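Local coordinates for ankyrin-repeat protein (Cryptosporidium parvum, PDB 2W4S) that probably binds RNA through an all-helical PHAX-type RNA-binding domain, one part of a longer ankyrin-repeat protein, at residues C[67-70]-C[71-75]. Sequence-based numbering, arbitrary orientation.
Sequences GVFC and YLLKQ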
loop_
_atom_site.group_PDB
_atom_site.type_symbol
_atom_site.label_atom_id
_atom_site.label_comp_id
_atom_site.label_asym_id
_atom_site.label_seq_id
_atom_site.Cartn_x
_atom_site.Cartn_y
_atom_site.Cartn_z
ATOM N N GLY C 67 6.595 12.454 -5.433
ATOM C CA GLY C 67 7.585 12.756 -6.450
ATOM C C GLY C 67 8.347 11.530 -6.918
ATOM O O GLY C 67 8.665 11.415 -8.116
ATOM N N VAL C 68 8.634 10.612 -5.984
ATOM C CA VAL C 68 9.342 9.372 -6.310
ATOM C C VAL C 68 8.515 8.550 -7.308
ATOM O O VAL C 68 9.022 8.117 -8.347
ATOM C CB VAL C 68 9.691 8.527 -5.048
ATOM C CG1 VAL C 68 10.180 7.126 -5.448
ATOM C CG2 VAL C 68 10.764 9.227 -4.182
ATOM N N PHE C 69 7.236 8.368 -6.990
ATOM C CA PHE C 69 6.273 7.635 -7.818
ATOM C C PHE C 69 6.189 8.236 -9.230
ATOM O O PHE C 69 6.104 7.502 -10.217
ATOM C CB PHE C 69 4.917 7.658 -7.089
ATOM C CG PHE C 69 3.824 6.853 -7.747
ATOM C CD1 PHE C 69 3.629 5.513 -7.408
ATOM C CD2 PHE C 69 2.957 7.448 -8.671
ATOM C CE1 PHE C 69 2.598 4.774 -7.990
ATOM C CE2 PHE C 69 1.924 6.710 -9.274
ATOM C CZ PHE C 69 1.739 5.369 -8.924
ATOM N N CYS C 70 6.256 9.559 -9.340
ATOM C CA CYS C 70 6.246 10.207 -10.659
ATOM C C CYS C 70 7.527 9.992 -11.467
ATOM O O CYS C 70 7.485 9.833 -12.680
ATOM C CB CYS C 70 5.946 11.707 -10.554
ATOM S SG CYS C 70 4.290 12.016 -9.941
ATOM N N TYR C 71 8.662 10.023 -10.787
ATOM C CA TYR C 71 9.946 9.674 -11.394
ATOM C C TYR C 71 9.945 8.209 -11.866
ATOM O O TYR C 71 10.441 7.896 -12.921
ATOM C CB TYR C 71 11.070 9.920 -10.360
ATOM C CG TYR C 71 12.295 9.091 -10.592
ATOM C CD1 TYR C 71 13.202 9.448 -11.568
ATOM C CD2 TYR C 71 12.529 7.938 -9.862
ATOM C CE1 TYR C 71 14.318 8.685 -11.833
ATOM C CE2 TYR C 71 13.649 7.174 -10.104
ATOM C CZ TYR C 71 14.542 7.559 -11.102
ATOM O OH TYR C 71 15.672 6.827 -11.386
ATOM N N LEU C 72 9.385 7.310 -11.066
ATOM C CA LEU C 72 9.296 5.890 -11.416
ATOM C C LEU C 72 8.368 5.612 -12.599
ATOM O O LEU C 72 8.609 4.718 -13.396
ATOM C CB LEU C 72 8.801 5.137 -10.206
ATOM C CG LEU C 72 9.762 4.223 -9.460
ATOM C CD1 LEU C 72 11.219 4.513 -9.783
ATOM C CD2 LEU C 72 9.456 4.217 -7.943
ATOM N N LEU C 73 7.302 6.391 -12.677
ATOM C CA LEU C 73 6.289 6.277 -13.693
ATOM C C LEU C 73 6.916 6.754 -14.987
ATOM O O LEU C 73 6.754 6.137 -16.040
ATOM C CB LEU C 73 5.120 7.164 -13.281
ATOM C CG LEU C 73 3.830 7.193 -14.090
ATOM C CD1 LEU C 73 3.198 5.786 -14.247
ATOM C CD2 LEU C 73 2.834 8.157 -13.428
ATOM N N LYS C 74 7.693 7.828 -14.870
ATOM C CA LYS C 74 8.403 8.386 -15.986
ATOM C C LYS C 74 9.471 7.416 -16.473
ATOM O O LYS C 74 9.799 7.408 -17.670
ATOM C CB LYS C 74 9.028 9.729 -15.618
ATOM C CG LYS C 74 9.798 10.357 -16.783
ATOM C CD LYS C 74 10.275 11.770 -16.463
ATOM C CE LYS C 74 10.754 12.471 -17.725
ATOM N NZ LYS C 74 11.796 13.503 -17.393
ATOM N N GLN C 75 10.001 6.598 -15.554
ATOM C CA GLN C 75 10.908 5.525 -15.928
ATOM C C GLN C 75 10.199 4.450 -16.743
ATOM O O GLN C 75 10.830 3.789 -17.581
ATOM C CB GLN C 75 11.633 4.922 -14.711
ATOM C CG GLN C 75 12.785 5.796 -14.219
ATOM C CD GLN C 75 13.683 6.274 -15.370
ATOM O OE1 GLN C 75 13.626 7.436 -15.792
ATOM N NE2 GLN C 75 14.507 5.369 -15.887
#
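G67 O accepts the backbone N-H of Y71 at 3.0 Å with an N-H...O angle of 162°, the first of four consecutive i to i+4 bonds that establish this span as regular alpha-helix within helix 65-78 of the PHAX-type RNA-binding domain. Just before the helix, T64 OG1 is hydrogen-bonded to G67 N.

V68 O receives L72 N at 2.9 Å. Its side chain runs alongside that of L72, both pointing the same way, and the apolar contact is made by single branches: V68 CG1 lies 3.9 Å from L72 CD2. CG1 is the methyl anti to the valine's backbone N (chi1 169°), while CG2 takes the place beside that nitrogen. The same carbonyl oxygen also lies at the edge of the Y71 ring, near its plane; Q75 CG sits over one face of that ring, offset toward the rim.

F69 O accepts L73 N at 3.0 Å, the most bent of the four, with an N-H...O angle of 140°. On the buried side, L73 CD2 stands obliquely to the F69 ring, 4.5 Å from F69 CE2, a loose contact. Both side chains also touch L41 of helix 24-50, and L73 reaches W87 and I90 of helix 84-91, so this side of helix 65-78 packs against helices 24-50 and 84-91.

C70, partly exposed, closes the set: its O accepts the backbone N of K74, an exposed residue whose side chain also touches W87, at 3.0 Å, and K74 CB rests 3.3 Å from C70 O.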